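Local atomic coordinates of acyl-CoA dehydrogenase (Bacillus anthracis, PDB entry 3OWA), a protein that probably oxidises acyl-CoA thioesters to their 2,3-enoyl forms, using a bound flavin-adenine dinucleotide as the electron acceptor. Residues V371-V376 / I403-E408; Y319-S324 / K365-E370. All blocks are in the same frame, centred on the assembly; numbering follows the deposited sequence. Where two conformers were deposited one is given.

Both contacts belong to the all-helical C-terminal domain of the acyl-CoA dehydrogenase fold, and helix 358-383 takes part in each. Along the chain contact 2 closes first: 319-324, on helix 305-336, packs against 365-370, and the next turns of that second helix, 371-376, then meet the loop 403-408 in contact 1. The two centres lie about 10 Å apart. Lys365 ties them together, its NZ reaching Phe407 O at 2.6 Å, while Ser369 touches Arg405. One helix therefore packs on the bundle through contact 2 and, through contact 1, on a loop that lines the FAD pocket and faces the second subunit.

Contact 1: V371-V376 / I403-E408; sequences VLDYTV and INRIFE. With FAD (flavin-adenine dinucleotide), chain E.
A salt bridge between Asp373 and Arg405 is the main link of this contact. Arg405 NH1 lies 2.8 Å from Asp373 OD1, but the bond is bent, with 134° at the hydrogen. The carboxylate and guanidinium planes stand perpendicular, and NH1 meets OD1 from above the carboxylate plane. A bend at chi3 (46°) turns the guanidinium out of the line of the arginine's CB-CG-CD chain. Arg405 NH1 also pairs with Asp377 of the second subunit, so two acids share one positive group and the bridge reaches the dimer interface.

Beside the bridge, the Leu372 CD2 methyl packs 3.4 Å from the amide nitrogen ND2 of Asn404.

The flavin lies beyond the loop. Ile403 CD1 touches the C8M methyl at 3.3 Å, and Ile406 CG2 approaches the ribityl O3'. In the conformer described, one of two modelled, Phe407 CE2 comes to 3.6 Å from C6 of the flavin, a less certain contact. All three residues line the FAD pocket.

Helix 358-383 is flanked here by helices 257-293, 305-336 and 393-401, and the loop runs from the last of these to helix 411-427.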
ATOM      1  N   VAL A 371      -0.962  -0.582  -9.927  1.00 26.19           N
ATOM      2  CA  VAL A 371       0.443  -0.534 -10.274  1.00 26.67           C
ATOM      3  C   VAL A 371       1.088   0.754  -9.738  1.00 26.40           C
ATOM      4  O   VAL A 371       2.197   0.723  -9.214  1.00 27.63           O
ATOM      5  CB  VAL A 371       0.597  -0.587 -11.861  1.00 27.65           C
ATOM      6  CG1 VAL A 371       1.973  -0.126 -12.273  1.00 29.66           C
ATOM      7  CG2 VAL A 371       0.364  -2.031 -12.360  1.00 26.43           C
ATOM      8  N   LEU A 372       0.389   1.893  -9.834  1.00 25.61           N
ATOM      9  CA  LEU A 372       0.952   3.146  -9.331  1.00 24.17           C
ATOM     10  C   LEU A 372       1.056   3.037  -7.804  1.00 25.81           C
ATOM     11  O   LEU A 372       2.080   3.424  -7.217  1.00 27.69           O
ATOM     12  CB  LEU A 372       0.064   4.342  -9.676  1.00 23.17           C
ATOM     13  CG  LEU A 372       0.508   5.687  -9.066  1.00 24.19           C
ATOM     14  CD1 LEU A 372       1.915   6.034  -9.464  1.00 24.51           C
ATOM     15  CD2 LEU A 372      -0.508   6.824  -9.333  1.00 19.00           C
ATOM     16  N   ASP A 373       0.029   2.486  -7.166  1.00 23.55           N
ATOM     17  CA  ASP A 373       0.069   2.309  -5.696  1.00 23.97           C
ATOM     18  C   ASP A 373       1.379   1.563  -5.278  1.00 24.86           C
ATOM     19  O   ASP A 373       2.070   1.932  -4.303  1.00 25.40           O
ATOM     20  CB  ASP A 373      -1.176   1.508  -5.292  1.00 23.00           C
ATOM     21  CG  ASP A 373      -1.265   1.237  -3.803  1.00 31.46           C
ATOM     22  OD1 ASP A 373      -1.942   1.996  -3.078  1.00 32.53           O
ATOM     23  OD2 ASP A 373      -0.654   0.256  -3.327  1.00 38.88           O
ATOM     24  N   TYR A 374       1.687   0.490  -5.978  1.00 24.45           N
ATOM     25  CA  TYR A 374       2.875  -0.310  -5.689  1.00 25.83           C
ATOM     26  C   TYR A 374       4.141   0.497  -5.991  1.00 25.60           C
ATOM     27  O   TYR A 374       5.093   0.459  -5.214  1.00 26.69           O
ATOM     28  CB  TYR A 374       2.848  -1.604  -6.550  1.00 26.74           C
ATOM     29  CG  TYR A 374       4.133  -2.392  -6.450  1.00 27.98           C
ATOM     30  CD1 TYR A 374       4.329  -3.290  -5.396  1.00 32.76           C
ATOM     31  CD2 TYR A 374       5.174  -2.209  -7.389  1.00 29.42           C
ATOM     32  CE1 TYR A 374       5.530  -3.999  -5.253  1.00 31.45           C
ATOM     33  CE2 TYR A 374       6.387  -2.910  -7.247  1.00 31.46           C
ATOM     34  CZ  TYR A 374       6.534  -3.823  -6.195  1.00 36.98           C
ATOM     35  OH  TYR A 374       7.722  -4.511  -6.030  1.00 36.88           O
ATOM     36  N   THR A 375       4.191   1.184  -7.133  1.00 26.48           N
ATOM     37  CA  THR A 375       5.403   1.910  -7.502  1.00 27.46           C
ATOM     38  C   THR A 375       5.718   3.079  -6.562  1.00 26.34           C
ATOM     39  O   THR A 375       6.884   3.303  -6.235  1.00 26.67           O
ATOM     40  CB  THR A 375       5.411   2.390  -8.997  1.00 29.60           C
ATOM     41  OG1 THR A 375       4.389   3.387  -9.149  1.00 36.94           O
ATOM     42  CG2 THR A 375       5.129   1.227  -9.961  1.00 30.56           C
ATOM     43  N   VAL A 376       4.712   3.818  -6.067  1.00 24.52           N
ATOM     44  CA  VAL A 376       5.053   4.920  -5.166  1.00 22.80           C
ATOM     45  C   VAL A 376       5.425   4.347  -3.809  1.00 22.58           C
ATOM     46  O   VAL A 376       6.229   4.898  -3.094  1.00 20.58           O
ATOM     47  CB  VAL A 376       3.921   6.033  -4.994  1.00 21.92           C
ATOM     48  CG1 VAL A 376       3.677   6.683  -6.290  1.00 21.53           C
ATOM     49  CG2 VAL A 376       2.586   5.421  -4.507  1.00 22.36           C
ATOM     50  N   ILE A 403      -5.965   8.174  -3.673  1.00 22.67           N
ATOM     51  CA  ILE A 403      -7.348   8.487  -4.067  1.00 23.89           C
ATOM     52  C   ILE A 403      -7.672   7.809  -5.394  1.00 23.08           C
ATOM     53  O   ILE A 403      -8.852   7.576  -5.706  1.00 23.65           O
ATOM     54  CB  ILE A 403      -7.639  10.047  -4.063  1.00 23.93           C
ATOM     55  CG1 ILE A 403      -9.123  10.411  -4.301  1.00 21.54           C
ATOM     56  CG2 ILE A 403      -6.815  10.746  -5.152  1.00 21.75           C
ATOM     57  CD1 ILE A 403     -10.067   9.857  -3.270  1.00 23.99           C
ATOM     58  N   ASN A 404      -6.659   7.435  -6.181  1.00 21.94           N
ATOM     59  CA  ASN A 404      -6.984   6.920  -7.494  1.00 22.52           C
ATOM     60  C   ASN A 404      -7.722   5.588  -7.386  1.00 24.53           C
ATOM     61  O   ASN A 404      -8.419   5.210  -8.333  1.00 24.80           O
ATOM     62  CB  ASN A 404      -5.765   6.698  -8.365  1.00 23.66           C
ATOM     63  CG  ASN A 404      -5.000   7.979  -8.608  1.00 23.14           C
ATOM     64  OD1 ASN A 404      -5.603   9.032  -8.709  1.00 23.89           O
ATOM     65  ND2 ASN A 404      -3.664   7.903  -8.632  1.00 20.60           N
ATOM     66  N   ARG A 405      -7.573   4.874  -6.264  1.00 23.31           N
ATOM     67  CA  ARG A 405      -8.270   3.570  -6.130  1.00 23.79           C
ATOM     68  C   ARG A 405      -9.705   3.758  -5.706  1.00 25.74           C
ATOM     69  O   ARG A 405     -10.479   2.780  -5.519  1.00 26.47           O
ATOM     70  CB  ARG A 405      -7.493   2.642  -5.189  1.00 22.95           C
ATOM     71  CG  ARG A 405      -6.090   2.300  -5.711  1.00 29.19           C
ATOM     72  CD  ARG A 405      -5.118   1.819  -4.634  1.00 27.85           C
ATOM     73  NE  ARG A 405      -5.815   0.823  -3.801  1.00 28.64           N
ATOM     74  CZ  ARG A 405      -5.452   0.502  -2.574  1.00 25.76           C
ATOM     75  NH1 ARG A 405      -4.388   1.103  -2.011  1.00 24.98           N
ATOM     76  NH2 ARG A 405      -6.189  -0.389  -1.889  1.00 25.47           N
ATOM     77  N   ILE A 406     -10.093   5.019  -5.548  1.00 26.38           N
ATOM     78  CA  ILE A 406     -11.418   5.354  -5.064  1.00 28.21           C
ATOM     79  C   ILE A 406     -12.201   6.112  -6.121  1.00 29.56           C
ATOM     80  O   ILE A 406     -13.384   5.836  -6.334  1.00 30.85           O
ATOM     81  CB  ILE A 406     -11.333   6.108  -3.714  1.00 27.55           C
ATOM     82  CG1 ILE A 406     -10.969   5.145  -2.585  1.00 27.13           C
ATOM     83  CG2 ILE A 406     -12.655   6.813  -3.386  1.00 30.08           C
ATOM     84  CD1 ILE A 406     -10.209   5.824  -1.497  1.00 31.81           C
ATOM     85  N   PHE A 407     -11.483   6.976  -6.857  0.55 29.29           N
ATOM     86  CA  PHE A 407     -11.973   7.731  -8.023  0.55 28.78           C
ATOM     87  C   PHE A 407     -12.607   6.917  -9.093  0.55 29.88           C
ATOM     88  O   PHE A 407     -12.207   5.760  -9.315  0.55 30.14           O
ATOM     89  CB  PHE A 407     -10.809   8.447  -8.717  0.55 27.38           C
ATOM     90  CG  PHE A 407     -10.478   9.803  -8.154  0.55 24.21           C
ATOM     91  CD1 PHE A 407      -9.282  10.431  -8.524  0.55 23.95           C
ATOM     92  CD2 PHE A 407     -11.369  10.481  -7.320  0.55 23.88           C
ATOM     93  CE1 PHE A 407      -8.952  11.719  -8.021  0.55 23.87           C
ATOM     94  CE2 PHE A 407     -11.060  11.780  -6.842  0.55 23.35           C
ATOM     95  CZ  PHE A 407      -9.854  12.385  -7.187  0.55 24.20           C
ATOM     96  N   GLU A 408     -13.565   7.526  -9.810  1.00 30.92           N
ATOM     97  CA  GLU A 408     -14.018   6.887 -11.072  1.00 32.10           C
ATOM     98  C   GLU A 408     -14.556   5.495 -10.804  1.00 32.34           C
ATOM     99  O   GLU A 408     -14.370   4.555 -11.610  1.00 32.66           O
ATOM    100  CB  GLU A 408     -12.946   6.885 -12.182  1.00 32.96           C
ATOM    101  CG  GLU A 408     -12.478   8.326 -12.584  1.00 38.62           C
ATOM    102  CD  GLU A 408     -13.591   9.251 -13.218  1.00 47.31           C
ATOM    103  OE1 GLU A 408     -13.410  10.507 -13.159  1.00 52.75           O
ATOM    104  OE2 GLU A 408     -14.612   8.759 -13.800  1.00 46.62           O
TER
HETATM  105  PA  FAD E 601     -18.883   4.670  -0.741  1.00 34.51           P
HETATM  106  O1A FAD E 601     -19.598   5.014   0.541  1.00 36.51           O
HETATM  107  O2A FAD E 601     -19.722   4.614  -1.967  1.00 37.89           O
HETATM  108  O5B FAD E 601     -18.071   3.324  -0.587  1.00 33.49           O
HETATM  109  C5B FAD E 601     -17.455   2.921   0.611  1.00 31.42           C
HETATM  110  C4B FAD E 601     -16.879   1.518   0.476  1.00 34.34           C
HETATM  111  O4B FAD E 601     -17.922   0.562   0.226  1.00 33.92           O
HETATM  112  C3B FAD E 601     -15.897   1.442  -0.688  1.00 35.30           C
HETATM  113  O3B FAD E 601     -14.841   0.520  -0.422  1.00 34.94           O
HETATM  114  C2B FAD E 601     -16.759   0.838  -1.767  1.00 35.75           C
HETATM  115  O2B FAD E 601     -16.013   0.153  -2.727  1.00 35.83           O
HETATM  116  C1B FAD E 601     -17.620  -0.112  -0.976  1.00 35.08           C
HETATM  117  N9A FAD E 601     -18.856  -0.423  -1.701  1.00 38.37           N
HETATM  118  C8A FAD E 601     -19.827   0.453  -2.113  1.00 42.06           C
HETATM  119  N7A FAD E 601     -20.804  -0.224  -2.742  1.00 39.69           N
HETATM  120  C5A FAD E 601     -20.489  -1.532  -2.717  1.00 41.21           C
HETATM  121  C6A FAD E 601     -21.145  -2.690  -3.205  1.00 40.07           C
HETATM  122  N6A FAD E 601     -22.365  -2.623  -3.752  1.00 39.25           N
HETATM  123  N1A FAD E 601     -20.534  -3.905  -3.023  1.00 37.51           N
HETATM  124  C2A FAD E 601     -19.315  -4.003  -2.369  1.00 39.04           C
HETATM  125  N3A FAD E 601     -18.686  -2.871  -1.858  1.00 36.32           N
HETATM  126  C4A FAD E 601     -19.256  -1.659  -2.047  1.00 37.97           C
HETATM  127  N1  FAD E 601     -17.407  13.105  -7.575  1.00 32.81           N
HETATM  128  C2  FAD E 601     -17.877  13.882  -8.610  1.00 34.66           C
HETATM  129  O2  FAD E 601     -18.943  13.628  -9.127  1.00 37.59           O
HETATM  130  N3  FAD E 601     -17.168  14.962  -9.096  1.00 32.78           N
HETATM  131  C4  FAD E 601     -15.976  15.320  -8.552  1.00 33.01           C
HETATM  132  O4  FAD E 601     -15.377  16.291  -9.041  1.00 32.95           O
HETATM  133  C4X FAD E 601     -15.477  14.539  -7.504  1.00 34.88           C
HETATM  134  N5  FAD E 601     -14.284  14.901  -6.910  1.00 36.99           N
HETATM  135  C5X FAD E 601     -13.802  14.179  -5.828  1.00 34.82           C
HETATM  136  C6  FAD E 601     -12.591  14.577  -5.250  1.00 29.88           C
HETATM  137  C7  FAD E 601     -12.109  13.882  -4.145  1.00 30.34           C
HETATM  138  C7M FAD E 601     -10.808  14.319  -3.505  1.00 28.99           C
HETATM  139  C8  FAD E 601     -12.860  12.794  -3.649  1.00 30.94           C
HETATM  140  C8M FAD E 601     -12.430  11.968  -2.480  1.00 33.90           C
HETATM  141  C9  FAD E 601     -14.036  12.377  -4.262  1.00 30.86           C
HETATM  142  C9A FAD E 601     -14.527  13.062  -5.348  1.00 31.08           C
HETATM  143  N10 FAD E 601     -15.698  12.652  -5.965  1.00 32.87           N
HETATM  144  C10 FAD E 601     -16.198  13.422  -7.008  1.00 33.47           C
HETATM  145  C1' FAD E 601     -16.531  11.506  -5.404  1.00 35.46           C
HETATM  146  C2' FAD E 601     -15.847  10.136  -5.476  1.00 43.44           C
HETATM  147  O2' FAD E 601     -15.418   9.708  -6.748  1.00 46.29           O
HETATM  148  C3' FAD E 601     -16.540   9.045  -4.416  1.00 42.84           C
HETATM  149  O3' FAD E 601     -15.691   9.128  -3.326  1.00 32.97           O
HETATM  150  C4' FAD E 601     -16.642   7.804  -4.858  1.00 42.75           C
HETATM  151  O4' FAD E 601     -17.414   7.873  -6.056  1.00 45.33           O
HETATM  152  C5' FAD E 601     -17.066   6.677  -3.916  1.00 36.88           C
HETATM  153  O5' FAD E 601     -18.040   7.193  -3.046  1.00 32.67           O
HETATM  154  P   FAD E 601     -17.896   7.220  -1.472  1.00 33.68           P
HETATM  155  O1P FAD E 601     -16.610   7.963  -1.184  1.00 32.36           O
HETATM  156  O2P FAD E 601     -19.126   7.838  -0.870  1.00 33.61           O
HETATM  157  O3P FAD E 601     -17.663   5.716  -0.997  1.00 34.49           O

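Contact 2: Y319-S324 / K365-E370; sequences YAAESS and KVFGSE
Phe367 holds CG anti to its own backbone N (chi1 -171°), a setting that sends the ring from helix 358-383 across to helix 305-336, and chi2 of 85° sets the ring plane nearly square to the CA-CB-CG plane. The ring arrives edge first. Ala321 CA lies in the ring plane at its edge, and CE2 comes to 3.6 Å from Ala321 N, the closest approach of the two segments. Ala321 CB packs 3.8 Å from the same CE2, while Ala320 CB meets the ring's far end, 4.1 Å from CZ. Ala321 thus meets the ring at its edge, the Ala320 methyl packs near CZ, and Ser324 OG lies a little farther off, beside CD2. No hydrogen bond crosses between the segments; the contact is van der Waals packing.

The backbones draw together one residue later, where Ala321 and Gly368 have their CA atoms 5.7 Å apart. The segment axes themselves stay 9.7 Å apart and run roughly antiparallel, at 150°.

Within 319-324, Ser323 OG donates to Tyr319 O at 2.7 Å, and Ser323 N reaches that oxygen from the opposite face of the carbonyl plane. The same hydroxyl oxygen sits over the centre of the Tyr319 ring, 3.7 Å above it.

Helix 490-520 packs on both segments, through Ser501 and Ala505 against Phe367 and Ser508 against Ser324. Salt bridges from Glu322 to Arg512 and Lys281 tie helix 305-336 to helices 490-520 and 257-293, while Glu370 pairs with Arg415 of helix 411-427, making this a buried junction within the C-terminal helical bundle.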
ATOM      1  N   TYR A 319       5.387  -1.340 -17.537  1.00 32.50           N
ATOM      2  CA  TYR A 319       5.358  -1.765 -18.943  1.00 33.10           C
ATOM      3  C   TYR A 319       4.015  -2.424 -19.200  1.00 33.00           C
ATOM      4  O   TYR A 319       3.350  -2.107 -20.167  1.00 33.01           O
ATOM      5  CB  TYR A 319       6.480  -2.766 -19.259  1.00 33.86           C
ATOM      6  CG  TYR A 319       6.472  -3.239 -20.716  1.00 35.89           C
ATOM      7  CD1 TYR A 319       6.922  -2.398 -21.746  1.00 35.51           C
ATOM      8  CD2 TYR A 319       6.020  -4.528 -21.059  1.00 35.87           C
ATOM      9  CE1 TYR A 319       6.908  -2.826 -23.090  1.00 38.67           C
ATOM     10  CE2 TYR A 319       6.017  -4.969 -22.404  1.00 37.27           C
ATOM     11  CZ  TYR A 319       6.463  -4.108 -23.399  1.00 41.63           C
ATOM     12  OH  TYR A 319       6.464  -4.525 -24.714  1.00 41.90           O
ATOM     13  N   ALA A 320       3.583  -3.321 -18.315  1.00 32.86           N
ATOM     14  CA  ALA A 320       2.305  -3.982 -18.574  1.00 33.40           C
ATOM     15  C   ALA A 320       1.145  -2.981 -18.536  1.00 33.00           C
ATOM     16  O   ALA A 320       0.254  -3.052 -19.385  1.00 33.85           O
ATOM     17  CB  ALA A 320       2.065  -5.180 -17.636  1.00 33.11           C
ATOM     18  N   ALA A 321       1.183  -2.021 -17.606  1.00 32.40           N
ATOM     19  CA  ALA A 321       0.135  -0.994 -17.527  1.00 32.24           C
ATOM     20  C   ALA A 321       0.114  -0.080 -18.750  1.00 32.35           C
ATOM     21  O   ALA A 321      -0.950   0.224 -19.312  1.00 32.08           O
ATOM     22  CB  ALA A 321       0.268  -0.149 -16.202  1.00 31.46           C
ATOM     23  N   GLU A 322       1.294   0.401 -19.138  1.00 33.06           N
ATOM     24  CA  GLU A 322       1.403   1.266 -20.292  1.00 34.14           C
ATOM     25  C   GLU A 322       0.898   0.539 -21.552  1.00 35.91           C
ATOM     26  O   GLU A 322       0.138   1.119 -22.332  1.00 36.41           O
ATOM     27  CB  GLU A 322       2.851   1.704 -20.515  1.00 34.21           C
ATOM     28  CG  GLU A 322       3.037   2.594 -21.728  1.00 36.65           C
ATOM     29  CD  GLU A 322       4.501   2.804 -22.085  1.00 43.97           C
ATOM     30  OE1 GLU A 322       5.328   1.836 -22.013  1.00 44.68           O
ATOM     31  OE2 GLU A 322       4.825   3.953 -22.455  1.00 45.62           O
ATOM     32  N   SER A 323       1.307  -0.718 -21.733  1.00 36.41           N
ATOM     33  CA  SER A 323       0.856  -1.502 -22.886  1.00 37.74           C
ATOM     34  C   SER A 323      -0.663  -1.666 -22.911  1.00 37.37           C
ATOM     35  O   SER A 323      -1.298  -1.463 -23.947  1.00 37.95           O
ATOM     36  CB  SER A 323       1.527  -2.873 -22.941  1.00 38.54           C
ATOM     37  OG  SER A 323       2.936  -2.765 -22.800  1.00 40.35           O
ATOM     38  N   SER A 324      -1.256  -2.049 -21.794  1.00 36.12           N
ATOM     39  CA  SER A 324      -2.678  -2.318 -21.818  1.00 37.43           C
ATOM     40  C   SER A 324      -3.551  -1.034 -21.912  1.00 36.93           C
ATOM     41  O   SER A 324      -4.635  -1.049 -22.511  1.00 36.65           O
ATOM     42  CB  SER A 324      -3.095  -3.217 -20.628  1.00 37.13           C
ATOM     43  OG  SER A 324      -2.830  -2.584 -19.397  1.00 38.55           O
ATOM     44  N   LYS A 365      -8.342   1.149 -15.367  1.00 30.57           N
ATOM     45  CA  LYS A 365      -8.449   1.968 -14.197  1.00 29.79           C
ATOM     46  C   LYS A 365      -7.955   1.241 -12.938  1.00 28.72           C
ATOM     47  O   LYS A 365      -7.171   1.807 -12.161  1.00 27.26           O
ATOM     48  CB  LYS A 365      -9.879   2.482 -14.024  1.00 30.20           C
ATOM     49  CG  LYS A 365     -10.022   3.560 -12.954  1.00 32.11           C
ATOM     50  CD  LYS A 365     -10.383   2.994 -11.606  1.00 31.05           C
ATOM     51  CE  LYS A 365     -10.267   4.047 -10.557  1.00 33.85           C
ATOM     52  NZ  LYS A 365     -10.745   3.605  -9.201  1.00 32.43           N
ATOM     53  N   VAL A 366      -8.418   0.001 -12.733  1.00 28.37           N
ATOM     54  CA  VAL A 366      -8.027  -0.757 -11.572  1.00 27.72           C
ATOM     55  C   VAL A 366      -6.565  -1.147 -11.683  1.00 28.05           C
ATOM     56  O   VAL A 366      -5.786  -1.015 -10.723  1.00 27.61           O
ATOM     57  CB  VAL A 366      -8.871  -2.065 -11.396  1.00 28.98           C
ATOM     58  CG1 VAL A 366      -8.300  -2.896 -10.213  1.00 27.14           C
ATOM     59  CG2 VAL A 366     -10.338  -1.740 -11.187  1.00 25.44           C
ATOM     60  N   PHE A 367      -6.163  -1.616 -12.858  1.00 28.60           N
ATOM     61  CA  PHE A 367      -4.790  -2.111 -12.985  1.00 29.43           C
ATOM     62  C   PHE A 367      -3.801  -0.959 -12.861  1.00 29.65           C
ATOM     63  O   PHE A 367      -2.817  -1.074 -12.151  1.00 30.28           O
ATOM     64  CB  PHE A 367      -4.598  -2.822 -14.316  1.00 29.94           C
ATOM     65  CG  PHE A 367      -3.290  -3.538 -14.442  1.00 32.91           C
ATOM     66  CD1 PHE A 367      -3.142  -4.819 -13.944  1.00 34.01           C
ATOM     67  CD2 PHE A 367      -2.224  -2.956 -15.121  1.00 33.95           C
ATOM     68  CE1 PHE A 367      -1.933  -5.499 -14.071  1.00 36.15           C
ATOM     69  CE2 PHE A 367      -1.008  -3.615 -15.243  1.00 35.05           C
ATOM     70  CZ  PHE A 367      -0.855  -4.892 -14.729  1.00 36.60           C
ATOM     71  N   GLY A 368      -4.080   0.153 -13.534  1.00 28.99           N
ATOM     72  CA  GLY A 368      -3.195   1.333 -13.461  1.00 28.41           C
ATOM     73  C   GLY A 368      -3.091   1.908 -12.056  1.00 27.84           C
ATOM     74  O   GLY A 368      -2.004   2.227 -11.570  1.00 26.55           O
ATOM     75  N   SER A 369      -4.226   2.063 -11.385  1.00 25.79           N
ATOM     76  CA  SER A 369      -4.169   2.654 -10.052  1.00 25.73           C
ATOM     77  C   SER A 369      -3.399   1.745  -9.069  1.00 25.82           C
ATOM     78  O   SER A 369      -2.684   2.236  -8.194  1.00 23.91           O
ATOM     79  CB  SER A 369      -5.587   2.952  -9.565  1.00 25.20           C
ATOM     80  OG  SER A 369      -6.386   1.748  -9.465  1.00 27.50           O
ATOM     81  N   GLU A 370      -3.531   0.425  -9.208  1.00 27.46           N
ATOM     82  CA  GLU A 370      -2.793  -0.528  -8.343  1.00 27.80           C
ATOM     83  C   GLU A 370      -1.315  -0.652  -8.666  1.00 26.95           C
ATOM     84  O   GLU A 370      -0.486  -0.812  -7.772  1.00 26.64           O
ATOM     85  CB  GLU A 370      -3.452  -1.933  -8.348  1.00 28.80           C
ATOM     86  CG  GLU A 370      -4.819  -1.814  -7.728  1.00 33.49           C
ATOM     87  CD  GLU A 370      -5.450  -3.160  -7.376  1.00 40.39           C
ATOM     88  OE1 GLU A 370      -5.115  -4.184  -8.017  1.00 38.78           O
ATOM     89  OE2 GLU A 370      -6.311  -3.186  -6.463  1.00 43.85           O
TER